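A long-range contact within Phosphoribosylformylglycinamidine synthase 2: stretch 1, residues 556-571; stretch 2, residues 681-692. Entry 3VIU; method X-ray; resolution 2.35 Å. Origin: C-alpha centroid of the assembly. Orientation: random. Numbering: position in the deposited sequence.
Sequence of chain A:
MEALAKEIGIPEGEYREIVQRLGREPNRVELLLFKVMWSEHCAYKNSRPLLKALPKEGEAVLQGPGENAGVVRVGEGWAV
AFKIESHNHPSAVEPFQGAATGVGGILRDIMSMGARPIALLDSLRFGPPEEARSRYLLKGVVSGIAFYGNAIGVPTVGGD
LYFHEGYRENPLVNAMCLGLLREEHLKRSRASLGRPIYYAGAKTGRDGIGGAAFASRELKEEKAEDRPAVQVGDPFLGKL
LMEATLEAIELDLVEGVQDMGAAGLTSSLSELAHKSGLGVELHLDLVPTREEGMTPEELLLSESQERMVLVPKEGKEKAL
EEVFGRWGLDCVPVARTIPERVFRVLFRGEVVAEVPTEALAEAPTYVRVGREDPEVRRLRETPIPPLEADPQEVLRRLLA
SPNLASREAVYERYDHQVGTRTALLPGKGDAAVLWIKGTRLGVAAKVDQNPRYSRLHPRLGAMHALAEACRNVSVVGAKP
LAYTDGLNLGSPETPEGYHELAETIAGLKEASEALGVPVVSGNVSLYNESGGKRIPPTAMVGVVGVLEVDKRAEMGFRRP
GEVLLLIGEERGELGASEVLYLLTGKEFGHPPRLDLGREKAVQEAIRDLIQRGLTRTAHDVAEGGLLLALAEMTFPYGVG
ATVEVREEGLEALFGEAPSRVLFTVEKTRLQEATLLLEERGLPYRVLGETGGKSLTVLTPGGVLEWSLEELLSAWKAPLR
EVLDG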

ATOM      1  N   GLY A 556      19.110   6.109  12.722  1.00 16.01           N
ATOM      2  CA  GLY A 556      20.518   5.899  13.008  1.00 14.84           C
ATOM      3  C   GLY A 556      21.175   6.688  14.127  1.00 15.88           C
ATOM      4  O   GLY A 556      20.960   7.899  14.260  1.00 15.62           O
ATOM      5  N   PHE A 557      21.969   6.006  14.950  1.00 13.59           N
ATOM      6  CA  PHE A 557      22.685   6.709  16.003  1.00 15.35           C
ATOM      7  C   PHE A 557      23.631   7.619  15.233  1.00 17.23           C
ATOM      8  O   PHE A 557      24.391   7.154  14.388  1.00 17.34           O
ATOM      9  N   ARG A 558      23.594   8.915  15.518  1.00 20.70           N
ATOM     10  CA  ARG A 558      24.434   9.836  14.778  1.00 24.21           C
ATOM     11  C   ARG A 558      25.698  10.318  15.456  1.00 25.08           C
ATOM     12  O   ARG A 558      26.635  10.752  14.783  1.00 25.80           O
ATOM     13  N   ARG A 559      25.739  10.233  16.780  1.00 25.77           N
ATOM     14  CA  ARG A 559      26.907  10.690  17.519  1.00 26.75           C
ATOM     15  C   ARG A 559      27.031  10.008  18.869  1.00 26.17           C
ATOM     16  O   ARG A 559      26.036   9.588  19.460  1.00 27.14           O
ATOM     17  N   PRO A 560      28.266   9.885  19.373  1.00 25.02           N
ATOM     18  CA  PRO A 560      28.505   9.250  20.674  1.00 24.47           C
ATOM     19  C   PRO A 560      28.127  10.175  21.837  1.00 22.75           C
ATOM     20  O   PRO A 560      28.113  11.397  21.678  1.00 21.54           O
ATOM     21  N   GLY A 561      27.807   9.587  22.992  1.00 20.83           N
ATOM     22  CA  GLY A 561      27.468  10.383  24.161  1.00 18.40           C
ATOM     23  C   GLY A 561      26.013  10.758  24.364  1.00 17.50           C
ATOM     24  O   GLY A 561      25.669  11.398  25.354  1.00 18.73           O
ATOM     25  N   GLU A 562      25.148  10.381  23.432  1.00 17.80           N
ATOM     26  CA  GLU A 562      23.735  10.696  23.571  1.00 16.46           C
ATOM     27  C   GLU A 562      23.092   9.688  24.511  1.00 16.11           C
ATOM     28  O   GLU A 562      23.462   8.514  24.516  1.00 16.57           O
ATOM     29  N   VAL A 563      22.151  10.147  25.328  1.00 14.31           N
ATOM     30  CA  VAL A 563      21.471   9.244  26.245  1.00 15.08           C
ATOM     31  C   VAL A 563      20.425   8.487  25.422  1.00 16.09           C
ATOM     32  O   VAL A 563      19.690   9.085  24.635  1.00 15.18           O
ATOM     33  N   LEU A 564      20.378   7.171  25.609  1.00 15.79           N
ATOM     34  CA  LEU A 564      19.452   6.305  24.885  1.00 15.50           C
ATOM     35  C   LEU A 564      18.317   5.824  25.786  1.00 13.81           C
ATOM     36  O   LEU A 564      18.547   5.117  26.760  1.00 14.64           O
ATOM     37  N   LEU A 565      17.091   6.207  25.453  1.00 13.00           N
ATOM     38  CA  LEU A 565      15.926   5.819  26.246  1.00 14.48           C
ATOM     39  C   LEU A 565      14.953   4.901  25.493  1.00 15.77           C
ATOM     40  O   LEU A 565      15.034   4.737  24.273  1.00 15.96           O
ATOM     41  N   LEU A 566      14.013   4.328  26.238  1.00 15.95           N
ATOM     42  CA  LEU A 566      13.013   3.455  25.663  1.00 14.85           C
ATOM     43  C   LEU A 566      11.646   3.773  26.248  1.00 15.73           C
ATOM     44  O   LEU A 566      11.469   3.763  27.468  1.00 15.85           O
ATOM     45  N   ILE A 567      10.692   4.096  25.371  1.00 17.10           N
ATOM     46  CA  ILE A 567       9.313   4.383  25.772  1.00 17.10           C
ATOM     47  C   ILE A 567       8.659   3.005  25.769  1.00 17.01           C
ATOM     48  O   ILE A 567       8.697   2.314  24.752  1.00 13.85           O
ATOM     49  N   GLY A 568       8.067   2.608  26.892  1.00 18.25           N
ATOM     50  CA  GLY A 568       7.437   1.299  26.979  1.00 20.39           C
ATOM     51  C   GLY A 568       8.298   0.362  27.809  1.00 21.65           C
ATOM     52  O   GLY A 568       9.233   0.810  28.474  1.00 22.00           O
ATOM     53  N   GLU A 569       8.006  -0.934  27.772  1.00 22.99           N
ATOM     54  CA  GLU A 569       8.792  -1.892  28.547  1.00 25.64           C
ATOM     55  C   GLU A 569       9.639  -2.870  27.739  1.00 25.92           C
ATOM     56  O   GLU A 569       9.382  -3.117  26.555  1.00 25.15           O
ATOM     57  N   GLU A 570      10.660  -3.410  28.400  1.00 25.02           N
ATOM     58  CA  GLU A 570      11.614  -4.323  27.779  1.00 26.31           C
ATOM     59  C   GLU A 570      11.060  -5.676  27.398  1.00 25.77           C
ATOM     60  O   GLU A 570      11.525  -6.289  26.442  1.00 24.84           O
ATOM     61  N   ARG A 571      10.079  -6.148  28.157  1.00 27.22           N
ATOM     62  CA  ARG A 571       9.476  -7.446  27.901  1.00 27.23           C
ATOM     63  C   ARG A 571       8.549  -7.488  26.702  1.00 24.98           C
ATOM     64  O   ARG A 571       7.604  -6.711  26.612  1.00 26.02           O
ATOM     65  N   GLY A 681       2.163   9.698  31.734  1.00 26.03           N
ATOM     66  CA  GLY A 681       1.955   8.422  32.400  1.00 22.66           C
ATOM     67  C   GLY A 681       2.498   7.245  31.605  1.00 21.67           C
ATOM     68  O   GLY A 681       1.955   6.140  31.658  1.00 21.67           O
ATOM     69  N   LEU A 682       3.582   7.477  30.872  1.00 19.65           N
ATOM     70  CA  LEU A 682       4.177   6.434  30.044  1.00 18.73           C
ATOM     71  C   LEU A 682       5.373   5.731  30.675  1.00 19.07           C
ATOM     72  O   LEU A 682       6.300   6.375  31.170  1.00 19.62           O
ATOM     73  N   PRO A 683       5.363   4.389  30.673  1.00 19.46           N
ATOM     74  CA  PRO A 683       6.491   3.658  31.256  1.00 18.37           C
ATOM     75  C   PRO A 683       7.677   3.951  30.354  1.00 19.57           C
ATOM     76  O   PRO A 683       7.509   4.081  29.139  1.00 18.07           O
ATOM     77  N   TYR A 684       8.862   4.080  30.935  1.00 20.06           N
ATOM     78  CA  TYR A 684      10.054   4.361  30.143  1.00 22.37           C
ATOM     79  C   TYR A 684      11.289   3.938  30.914  1.00 24.86           C
ATOM     80  O   TYR A 684      11.213   3.622  32.104  1.00 25.63           O
ATOM     81  N   ARG A 685      12.427   3.933  30.227  1.00 27.22           N
ATOM     82  CA  ARG A 685      13.695   3.562  30.843  1.00 27.72           C
ATOM     83  C   ARG A 685      14.882   4.191  30.141  1.00 26.37           C
ATOM     84  O   ARG A 685      14.875   4.393  28.925  1.00 26.32           O
ATOM     85  N   VAL A 686      15.903   4.500  30.929  1.00 25.53           N
ATOM     86  CA  VAL A 686      17.136   5.066  30.412  1.00 24.49           C
ATOM     87  C   VAL A 686      18.100   3.886  30.302  1.00 22.86           C
ATOM     88  O   VAL A 686      18.759   3.524  31.273  1.00 23.99           O
ATOM     89  N   LEU A 687      18.172   3.295  29.114  1.00 20.41           N
ATOM     90  CA  LEU A 687      19.021   2.133  28.864  1.00 18.90           C
ATOM     91  C   LEU A 687      20.523   2.370  28.912  1.00 19.11           C
ATOM     92  O   LEU A 687      21.257   1.521  29.423  1.00 19.80           O
ATOM     93  N   GLY A 688      20.977   3.501  28.367  1.00 18.24           N
ATOM     94  CA  GLY A 688      22.401   3.810  28.357  1.00 17.69           C
ATOM     95  C   GLY A 688      22.779   4.950  27.422  1.00 18.35           C
ATOM     96  O   GLY A 688      22.095   5.975  27.374  1.00 19.60           O
ATOM     97  N   GLU A 689      23.871   4.787  26.679  1.00 17.57           N
ATOM     98  CA  GLU A 689      24.318   5.820  25.746  1.00 20.03           C
ATOM     99  C   GLU A 689      24.847   5.257  24.430  1.00 19.48           C
ATOM    100  O   GLU A 689      25.079   4.055  24.299  1.00 20.37           O
ATOM    101  N   THR A 690      25.040   6.140  23.456  1.00 17.37           N
ATOM    102  CA  THR A 690      25.544   5.734  22.151  1.00 16.75           C
ATOM    103  C   THR A 690      27.051   5.894  22.106  1.00 17.71           C
ATOM    104  O   THR A 690      27.646   6.514  22.993  1.00 18.15           O
ATOM    105  N   GLY A 691      27.664   5.331  21.069  1.00 16.85           N
ATOM    106  CA  GLY A 691      29.099   5.445  20.910  1.00 15.43           C
ATOM    107  C   GLY A 691      29.830   4.128  20.766  1.00 15.83           C
ATOM    108  O   GLY A 691      29.313   3.065  21.120  1.00 13.84           O
ATOM    109  N   GLY A 692      31.043   4.210  20.227  1.00 13.74           N
ATOM    110  CA  GLY A 692      31.872   3.033  20.060  1.00 13.81           C
ATOM    111  C   GLY A 692      31.578   2.201  18.835  1.00 15.62           C
ATOM    112  O   GLY A 692      30.671   2.509  18.065  1.00 16.52           O
TER

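The strand ending at Ile 567 runs antiparallel to strand 684-690, and from Val 563 through Ile 567 side chains alternate over the two faces of the ladder; opposite, a bulge interrupts the alternation. This bulge, between Leu 564 and Leu 565, shifts the register by one: Leu 564 O accepts weak hydrogen bonds from both Leu 687 N (3.0 Å) and Gly 688 N (3.3 Å).

On one face, Val 563, Leu 565 and Ile 567 line up with Glu 689 (p), Val 686 and Tyr 684. Val 686 (t) sits in the notch between Val 563 (t) and Leu 565 (m, p), with Val 686 CG1 3.5 Å from Val 563 CG1 and Val 686 CG2 4.3 Å from Leu 565 CG. Farther along, Ile 567 (m, m) extends the surface to Leu 682 (m, t), with Ile 567 CG2 4.0 Å from Leu 682 CD1. Tyr 684 (p) starts on this face, but the end of its side chain leads away.

Leu 564 (t, p), Leu 566 (t) and Arg 685 (chi1 m) occupy the other face. Gly 688, paired with Leu 564, adds no side-chain bulk there, while Leu 687 (m, t) points toward the first stretch and lays Leu 687 CD1 3.9 Å from Leu 566 CB. Leu 687 CD2 lies 3.6 Å from Glu 570 OE2. Glu 570 OE2 forms a salt bridge with Arg 685 NH1 at 3.0 Å, meeting the guanidinium at its edge, so the carboxylate of Glu 570 (m, t) adjoins both an apolar and a charged neighbour.

Thr 690 (p) is the residue most extensively covered by the other stretch. Thr 690 CG2 rests over one face of the Phe 557 (m) ring, 3.7 Å from the centroid, a CH-pi contact. Thr 690 OG1 donates to Arg 559 O (2.5 Å) and accepts from Glu 562 N (3.2 Å), tying the hydroxyl to the backbone of the first stretch. Beside it, Pro 560 CB packs 3.6 Å from Gly 691 CA, where a CB on the glycine would crowd the proline.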

ATOM      1  CB  PHE A 557      23.487   5.744  16.881  1.00 14.78           C
ATOM      2  CG  PHE A 557      22.637   4.853  17.748  1.00 14.22           C
ATOM      3  CD1 PHE A 557      21.521   5.358  18.409  1.00 11.97           C
ATOM      4  CD2 PHE A 557      22.981   3.515  17.933  1.00 13.22           C
ATOM      5  CE1 PHE A 557      20.760   4.548  19.243  1.00 15.74           C
ATOM      6  CE2 PHE A 557      22.229   2.691  18.767  1.00 16.44           C
ATOM      7  CZ  PHE A 557      21.112   3.208  19.426  1.00 16.55           C
ATOM      8  CB  ARG A 558      23.595  11.031  14.317  1.00 27.36           C
ATOM      9  CG  ARG A 558      23.195  10.925  12.849  1.00 31.97           C
ATOM     10  CD  ARG A 558      22.302  12.068  12.400  1.00 35.41           C
ATOM     11  NE  ARG A 558      20.958  11.962  12.957  1.00 37.62           N
ATOM     12  CZ  ARG A 558      19.950  12.759  12.621  1.00 38.77           C
ATOM     13  NH1 ARG A 558      18.760  12.593  13.174  1.00 38.72           N
ATOM     14  NH2 ARG A 558      20.134  13.727  11.732  1.00 40.73           N
ATOM     15  CB  ARG A 559      26.834  12.209  17.721  1.00 29.39           C
ATOM     16  CG  ARG A 559      25.429  12.712  18.047  1.00 33.80           C
ATOM     17  CD  ARG A 559      25.389  14.188  18.456  1.00 36.92           C
ATOM     18  NE  ARG A 559      25.902  15.090  17.426  1.00 40.79           N
ATOM     19  CZ  ARG A 559      27.170  15.490  17.338  1.00 43.35           C
ATOM     20  NH1 ARG A 559      28.072  15.071  18.222  1.00 43.01           N
ATOM     21  NH2 ARG A 559      27.540  16.316  16.366  1.00 42.15           N
ATOM     22  CB  PRO A 560      30.001   8.956  20.636  1.00 23.82           C
ATOM     23  CG  PRO A 560      30.537  10.103  19.824  1.00 24.78           C
ATOM     24  CD  PRO A 560      29.539  10.187  18.692  1.00 24.63           C
ATOM     25  CB  GLU A 562      23.042  10.664  22.205  1.00 17.14           C
ATOM     26  CG  GLU A 562      23.360  11.873  21.327  1.00 20.89           C
ATOM     27  CD  GLU A 562      22.526  11.936  20.056  1.00 23.08           C
ATOM     28  OE1 GLU A 562      22.467  13.029  19.453  1.00 26.46           O
ATOM     29  OE2 GLU A 562      21.935  10.905  19.654  1.00 23.69           O
ATOM     30  CB  VAL A 563      20.769  10.005  27.402  1.00 14.03           C
ATOM     31  CG1 VAL A 563      20.122   9.013  28.358  1.00 11.90           C
ATOM     32  CG2 VAL A 563      21.774  10.876  28.148  1.00 11.81           C
ATOM     33  CB  LEU A 564      20.226   5.105  24.312  1.00 15.57           C
ATOM     34  CG  LEU A 564      19.433   3.949  23.679  1.00 17.90           C
ATOM     35  CD1 LEU A 564      18.522   4.481  22.588  1.00 14.28           C
ATOM     36  CD2 LEU A 564      20.406   2.904  23.122  1.00 13.28           C
ATOM     37  CB  LEU A 565      15.143   7.056  26.701  1.00 12.48           C
ATOM     38  CG  LEU A 565      15.781   8.147  27.551  1.00 15.29           C
ATOM     39  CD1 LEU A 565      16.699   9.035  26.690  1.00 15.33           C
ATOM     40  CD2 LEU A 565      14.668   8.992  28.158  1.00 16.01           C
ATOM     41  CB  LEU A 566      13.397   2.003  25.935  1.00 16.03           C
ATOM     42  CG  LEU A 566      12.560   0.828  25.414  1.00 18.98           C
ATOM     43  CD1 LEU A 566      11.552   0.407  26.460  1.00 18.67           C
ATOM     44  CD2 LEU A 566      11.894   1.199  24.101  1.00 16.81           C
ATOM     45  CB  ILE A 567       8.534   5.235  24.728  1.00 19.30           C
ATOM     46  CG1 ILE A 567       9.402   6.364  24.172  1.00 18.52           C
ATOM     47  CG2 ILE A 567       7.265   5.800  25.372  1.00 19.32           C
ATOM     48  CD1 ILE A 567       9.686   7.452  25.138  1.00 22.05           C
ATOM     49  CB  GLU A 569       7.882  -2.628  29.530  1.00 27.74           C
ATOM     50  CG  GLU A 569       7.679  -1.803  30.806  1.00 33.44           C
ATOM     51  CD  GLU A 569       6.450  -2.187  31.601  1.00 36.54           C
ATOM     52  OE1 GLU A 569       6.219  -1.544  32.646  1.00 36.48           O
ATOM     53  OE2 GLU A 569       5.718  -3.117  31.184  1.00 38.89           O
ATOM     54  CB  GLU A 570      12.815  -4.538  28.704  1.00 27.55           C
ATOM     55  CG  GLU A 570      13.356  -3.271  29.340  1.00 31.52           C
ATOM     56  CD  GLU A 570      14.589  -3.524  30.186  1.00 32.72           C
ATOM     57  OE1 GLU A 570      14.652  -4.585  30.846  1.00 33.37           O
ATOM     58  OE2 GLU A 570      15.488  -2.658  30.200  1.00 32.95           O
ATOM     59  CB  ARG A 571       8.687  -7.921  29.120  1.00 30.97           C
ATOM     60  CG  ARG A 571       9.391  -8.973  29.945  1.00 38.44           C
ATOM     61  CD  ARG A 571       8.396  -9.731  30.807  1.00 43.64           C
ATOM     62  NE  ARG A 571       9.036 -10.739  31.650  1.00 50.42           N
ATOM     63  CZ  ARG A 571       9.778 -11.745  31.196  1.00 52.22           C
ATOM     64  NH1 ARG A 571       9.985 -11.887  29.894  1.00 53.97           N
ATOM     65  NH2 ARG A 571      10.307 -12.620  32.043  1.00 54.16           N
ATOM     66  CB  LEU A 682       4.600   7.019  28.691  1.00 15.99           C
ATOM     67  CG  LEU A 682       3.514   7.555  27.753  1.00 15.50           C
ATOM     68  CD1 LEU A 682       4.128   7.971  26.421  1.00 11.70           C
ATOM     69  CD2 LEU A 682       2.462   6.478  27.531  1.00 17.21           C
ATOM     70  CB  PRO A 683       6.052   2.200  31.151  1.00 20.38           C
ATOM     71  CG  PRO A 683       4.543   2.279  31.123  1.00 20.73           C
ATOM     72  CD  PRO A 683       4.309   3.463  30.228  1.00 20.09           C
ATOM     73  CB  TYR A 684      10.140   5.857  29.805  1.00 21.66           C
ATOM     74  CG  TYR A 684      10.620   6.736  30.943  1.00 21.80           C
ATOM     75  CD1 TYR A 684      11.984   6.884  31.209  1.00 22.89           C
ATOM     76  CD2 TYR A 684       9.715   7.408  31.761  1.00 21.33           C
ATOM     77  CE1 TYR A 684      12.436   7.678  32.264  1.00 21.21           C
ATOM     78  CE2 TYR A 684      10.156   8.206  32.823  1.00 24.14           C
ATOM     79  CZ  TYR A 684      11.518   8.334  33.066  1.00 23.48           C
ATOM     80  OH  TYR A 684      11.961   9.107  34.116  1.00 24.62           O
ATOM     81  CB  ARG A 685      13.886   2.043  30.835  1.00 30.79           C
ATOM     82  CG  ARG A 685      13.184   1.292  31.959  1.00 36.76           C
ATOM     83  CD  ARG A 685      14.062   0.147  32.470  1.00 38.33           C
ATOM     84  NE  ARG A 685      15.243   0.641  33.180  1.00 39.61           N
ATOM     85  CZ  ARG A 685      16.480   0.181  33.003  1.00 39.59           C
ATOM     86  NH1 ARG A 685      16.725  -0.793  32.130  1.00 36.58           N
ATOM     87  NH2 ARG A 685      17.480   0.705  33.701  1.00 40.06           N
ATOM     88  CB  VAL A 686      17.724   6.116  31.381  1.00 25.12           C
ATOM     89  CG1 VAL A 686      18.990   6.714  30.785  1.00 23.19           C
ATOM     90  CG2 VAL A 686      16.693   7.208  31.657  1.00 22.94           C
ATOM     91  CB  LEU A 687      18.664   1.510  27.514  1.00 17.12           C
ATOM     92  CG  LEU A 687      17.183   1.178  27.312  1.00 17.51           C
ATOM     93  CD1 LEU A 687      16.995   0.610  25.922  1.00 18.06           C
ATOM     94  CD2 LEU A 687      16.701   0.196  28.371  1.00 15.05           C
ATOM     95  CB  GLU A 689      25.398   6.713  26.387  1.00 20.10           C
ATOM     96  CG  GLU A 689      26.578   5.977  27.000  1.00 21.70           C
ATOM     97  CD  GLU A 689      27.731   6.911  27.372  1.00 25.74           C
ATOM     98  OE1 GLU A 689      27.472   8.089  27.694  1.00 27.14           O
ATOM     99  OE2 GLU A 689      28.903   6.464  27.357  1.00 27.52           O
ATOM    100  CB  THR A 690      24.940   6.593  21.017  1.00 14.96           C
ATOM    101  OG1 THR A 690      25.236   7.978  21.257  1.00 16.46           O
ATOM    102  CG2 THR A 690      23.437   6.403  20.945  1.00 11.73           C
TER